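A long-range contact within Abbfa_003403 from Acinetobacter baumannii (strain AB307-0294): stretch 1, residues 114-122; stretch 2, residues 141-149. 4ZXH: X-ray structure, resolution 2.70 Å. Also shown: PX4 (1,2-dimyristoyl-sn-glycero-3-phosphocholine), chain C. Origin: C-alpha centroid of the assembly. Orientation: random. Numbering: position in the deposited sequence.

Stretch 1 (114-122) DTKQPFDLT
Stretch 2, residues 141-149: IAFVIHHAL

Two segments of one chain pack through side chains alone: no hydrogen bond crosses between them, and 365 Å² is buried, both sides summed. Thr 115, Phe 119 and Leu 121 of stretch 1 and Ala 142, Val 144, His 146 and Ala 148 of stretch 2 make the contact; all are buried in the whole assembly, and Val 144, Phe 119 and His 146 are covered most (73, 72 and 71 Å²). Stretch 2 enters already in a β-strand, which continues to His 146 (phi/psi near -120/125 for most residues), then turns into helical phi/psi at His 147 to Leu 149. Stretch 1 leaves the end of a helix at Thr 115 (-72/-16) and continues as loop: Lys 116 at -85/2, an extended run from Gln 117 to Asp 120 (phi -64 to -99, psi 107 to 158), then Leu 121 at -69/-11. Both advance in the same direction: CA of Thr 115 lies 6.3 Å from CA of Val 144, CA of Phe 119 lies 7.3 Å from CA of His 146, and CA of Leu 121 lies 8.1 Å from CA of Ala 148.

Along the strand, alternate residues face the contact. Ile 141 (chi1 m, chi2 m) is out of reach, its CD1 3.9 Å from O8 of the lipid PX4. Ala 142 points toward stretch 1; its side chain is a single methyl, and CB meets the methyl CG2 of Thr 115 directly at 4.0 Å. Phe 143 (m, chi2 -96°) points away and meets the lipid instead: its CZ is 3.4 Å from PX4 C32, and PX4 C34 lies over one ring face.

Val 144 (t) returns to the contact and spreads its two methyls, CG2 3.7 Å from Thr 115 CG2 and CG1 3.8 Å from Phe 119 CE2, at the edge of that ring. Thr 115 (p) suits this place because its methyl faces the apolar pair while its OG1 is hydrogen-bonded to a residue just outside the stretch. Ile 145 (m, chi2 98°) points away.

His 146 (t, chi2 -78°) meets both Phe 119, at the edge of its imidazole, and Leu 121, over one face. Its CB lies over a face of the Phe 119 ring (m, chi2 -96°), and its CD2 is 4.0 Å from Phe 119 CD2; the rings form an oblique pair, centroids 5.9 Å apart and planes at 83°. Leu 121 (m, t) sets CD2 over the imidazole face, 3.7 Å from the ring centroid and 10° off its normal, a CH-pi contact. The buried imidazole keeps its polar atoms satisfied: ND1 accepts from Ala 148 N at 2.9 Å, and NE2 is hydrogen-bonded elsewhere in the structure.

His 147 (t, chi2 -37°) is out of reach. Ala 148, again a single methyl, turns CB toward Leu 121 CD1, 3.8 Å away, so the leucine methyls touch both His 146 and Ala 148. Leu 149 (t, p) points sideways; its N donates to His 146 O at 2.9 Å, closing the turn.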

# COMPACT_ATOMS: atom_id res chain seq x y z
N ASP A 114 1.80 14.42 26.72
CA ASP A 114 1.50 13.57 27.88
C ASP A 114 0.20 12.77 27.73
O ASP A 114 0.17 11.58 28.03
CB ASP A 114 1.42 14.42 29.14
CG ASP A 114 2.77 14.71 29.73
OD1 ASP A 114 3.78 14.39 29.07
OD2 ASP A 114 2.82 15.25 30.87
N THR A 115 -0.86 13.43 27.27
CA THR A 115 -2.16 12.77 27.13
C THR A 115 -2.21 11.77 25.97
O THR A 115 -3.12 10.96 25.92
CB THR A 115 -3.30 13.81 26.94
OG1 THR A 115 -3.14 14.52 25.70
CG2 THR A 115 -3.35 14.81 28.11
N LYS A 116 -1.26 11.83 25.05
CA LYS A 116 -1.18 10.85 23.96
C LYS A 116 -0.44 9.55 24.32
O LYS A 116 -0.26 8.68 23.47
CB LYS A 116 -0.51 11.47 22.72
CG LYS A 116 -1.51 12.11 21.81
CD LYS A 116 -0.90 13.13 20.86
CE LYS A 116 -2.05 14.01 20.35
NZ LYS A 116 -1.59 15.06 19.38
N GLN A 117 0.02 9.43 25.56
CA GLN A 117 0.66 8.19 25.97
C GLN A 117 -0.43 7.14 25.87
O GLN A 117 -1.59 7.39 26.20
CB GLN A 117 1.26 8.30 27.37
CG GLN A 117 2.54 9.15 27.41
CD GLN A 117 2.78 9.89 28.74
OE1 GLN A 117 1.95 9.90 29.66
NE2 GLN A 117 3.94 10.54 28.83
N PRO A 118 -0.08 5.98 25.33
CA PRO A 118 -1.09 5.01 24.93
C PRO A 118 -1.58 4.20 26.11
O PRO A 118 -0.84 4.12 27.08
CB PRO A 118 -0.35 4.12 23.92
CG PRO A 118 1.06 4.16 24.37
CD PRO A 118 1.27 5.57 24.93
N PHE A 119 -2.77 3.62 26.02
CA PHE A 119 -3.27 2.73 27.05
C PHE A 119 -3.07 1.26 26.66
O PHE A 119 -3.10 0.92 25.49
CB PHE A 119 -4.77 2.97 27.30
CG PHE A 119 -5.09 4.28 27.97
CD1 PHE A 119 -5.28 4.35 29.35
CD2 PHE A 119 -5.27 5.43 27.21
CE1 PHE A 119 -5.59 5.54 29.95
CE2 PHE A 119 -5.58 6.63 27.81
CZ PHE A 119 -5.74 6.69 29.19
N ASP A 120 -2.88 0.41 27.66
CA ASP A 120 -3.02 -1.03 27.51
C ASP A 120 -4.40 -1.40 28.05
O ASP A 120 -4.63 -1.37 29.26
CB ASP A 120 -1.92 -1.76 28.27
CG ASP A 120 -1.96 -3.28 28.07
OD1 ASP A 120 -2.99 -3.84 27.63
OD2 ASP A 120 -0.91 -3.91 28.36
N LEU A 121 -5.32 -1.73 27.16
CA LEU A 121 -6.70 -1.87 27.58
C LEU A 121 -6.91 -3.09 28.47
O LEU A 121 -7.95 -3.24 29.09
CB LEU A 121 -7.63 -1.94 26.36
CG LEU A 121 -7.62 -0.70 25.47
CD1 LEU A 121 -8.62 -0.84 24.34
CD2 LEU A 121 -7.89 0.55 26.28
N THR A 122 -5.90 -3.95 28.57
CA THR A 122 -6.03 -5.16 29.39
C THR A 122 -5.64 -4.93 30.85
O THR A 122 -5.87 -5.79 31.72
CB THR A 122 -5.19 -6.29 28.82
OG1 THR A 122 -3.83 -6.10 29.21
CG2 THR A 122 -5.27 -6.28 27.31
N ILE A 141 -5.32 20.77 34.57
CA ILE A 141 -5.74 19.42 34.88
C ILE A 141 -6.31 18.81 33.63
O ILE A 141 -7.26 19.36 33.08
CB ILE A 141 -6.80 19.38 35.99
CG1 ILE A 141 -6.36 20.23 37.18
CG2 ILE A 141 -7.03 17.97 36.48
CD1 ILE A 141 -5.16 19.66 37.91
N ALA A 142 -5.76 17.70 33.18
CA ALA A 142 -6.25 17.06 31.96
C ALA A 142 -6.70 15.64 32.26
O ALA A 142 -5.94 14.82 32.78
CB ALA A 142 -5.19 17.06 30.87
N PHE A 143 -7.96 15.36 31.92
CA PHE A 143 -8.54 14.05 32.10
C PHE A 143 -8.48 13.31 30.77
O PHE A 143 -8.95 13.82 29.76
CB PHE A 143 -9.99 14.16 32.56
CG PHE A 143 -10.16 14.90 33.84
CD1 PHE A 143 -10.26 14.22 35.04
CD2 PHE A 143 -10.23 16.29 33.86
CE1 PHE A 143 -10.42 14.90 36.23
CE2 PHE A 143 -10.38 16.97 35.05
CZ PHE A 143 -10.47 16.26 36.24
N VAL A 144 -7.89 12.11 30.78
CA VAL A 144 -7.76 11.27 29.59
C VAL A 144 -8.54 9.98 29.76
O VAL A 144 -8.27 9.20 30.68
CB VAL A 144 -6.32 10.90 29.30
CG1 VAL A 144 -6.20 10.38 27.90
CG2 VAL A 144 -5.42 12.07 29.49
N ILE A 145 -9.50 9.72 28.87
CA ILE A 145 -10.26 8.48 28.94
C ILE A 145 -10.24 7.80 27.59
O ILE A 145 -10.57 8.41 26.57
CB ILE A 145 -11.75 8.70 29.34
CG1 ILE A 145 -11.88 9.35 30.70
CG2 ILE A 145 -12.45 7.40 29.43
CD1 ILE A 145 -12.11 10.84 30.66
N HIS A 146 -9.88 6.53 27.56
CA HIS A 146 -9.87 5.81 26.30
C HIS A 146 -11.29 5.56 25.81
O HIS A 146 -12.18 5.17 26.58
CB HIS A 146 -9.11 4.51 26.43
CG HIS A 146 -8.76 3.90 25.11
ND1 HIS A 146 -9.68 3.21 24.35
CD2 HIS A 146 -7.60 3.88 24.41
CE1 HIS A 146 -9.10 2.78 23.25
NE2 HIS A 146 -7.84 3.18 23.26
N HIS A 147 -11.50 5.79 24.52
CA HIS A 147 -12.84 5.73 23.91
C HIS A 147 -13.43 4.30 23.94
O HIS A 147 -14.66 4.12 23.88
CB HIS A 147 -12.76 6.27 22.48
CG HIS A 147 -14.07 6.73 21.91
ND1 HIS A 147 -15.26 6.10 22.16
CD2 HIS A 147 -14.35 7.75 21.05
CE1 HIS A 147 -16.23 6.71 21.50
NE2 HIS A 147 -15.70 7.71 20.82
N ALA A 148 -12.58 3.28 24.05
CA ALA A 148 -13.09 1.92 24.27
C ALA A 148 -13.88 1.81 25.57
O ALA A 148 -14.75 0.93 25.70
CB ALA A 148 -11.95 0.89 24.27
N LEU A 149 -13.62 2.71 26.53
CA LEU A 149 -14.29 2.64 27.82
C LEU A 149 -15.60 3.41 27.80
O LEU A 149 -16.62 2.91 28.26
CB LEU A 149 -13.39 3.17 28.94
CG LEU A 149 -13.94 2.94 30.35
CD1 LEU A 149 -13.94 1.44 30.76
CD2 LEU A 149 -13.22 3.79 31.41
O1 PX4 C . -0.30 18.15 46.72
O2 PX4 C . 0.00 20.66 46.07
P1 PX4 C . -0.87 19.55 46.59
O3 PX4 C . -1.54 20.02 47.98
C1 PX4 C . -1.09 19.61 49.28
C2 PX4 C . -1.79 20.46 50.33
N1 PX4 C . -1.58 19.98 51.71
C3 PX4 C . -0.21 19.48 51.89
C4 PX4 C . -1.82 21.09 52.65
C5 PX4 C . -2.54 18.91 52.02
O4 PX4 C . -2.21 19.48 45.68
C6 PX4 C . -2.43 20.29 44.51
C7 PX4 C . -3.33 19.51 43.56
C8 PX4 C . -2.98 18.04 43.79
O5 PX4 C . -3.76 17.20 42.95
C9 PX4 C . -4.20 15.88 43.39
O6 PX4 C . -4.04 15.53 44.55
C10 PX4 C . -4.86 14.95 42.40
C11 PX4 C . -6.36 14.90 42.62
C12 PX4 C . -7.07 15.30 41.33
C13 PX4 C . -8.34 14.47 41.17
C14 PX4 C . -9.55 15.38 41.02
C15 PX4 C . -10.80 14.56 41.27
C16 PX4 C . -11.71 14.62 40.06
C17 PX4 C . -12.83 13.60 40.18
C18 PX4 C . -12.41 12.27 39.57
C19 PX4 C . -13.06 12.03 38.22
C20 PX4 C . -12.25 11.01 37.42
C21 PX4 C . -12.96 10.67 36.10
C22 PX4 C . -11.99 10.27 35.01
O7 PX4 C . -4.72 19.74 43.84
C23 PX4 C . -5.51 20.04 42.65
O8 PX4 C . -4.93 20.53 41.70
C24 PX4 C . -7.01 19.73 42.58
C25 PX4 C . -7.72 20.12 41.28
C26 PX4 C . -9.17 19.61 41.21
C27 PX4 C . -9.87 19.91 39.87
C28 PX4 C . -11.33 19.45 39.80
C29 PX4 C . -12.01 19.75 38.45
C30 PX4 C . -13.49 19.35 38.41
C31 PX4 C . -14.05 18.91 37.03
C32 PX4 C . -13.63 17.47 36.70
C33 PX4 C . -14.48 16.73 35.65
C34 PX4 C . -13.72 15.54 35.06
C35 PX4 C . -14.58 14.35 34.61
C36 PX4 C . -14.41 14.06 33.12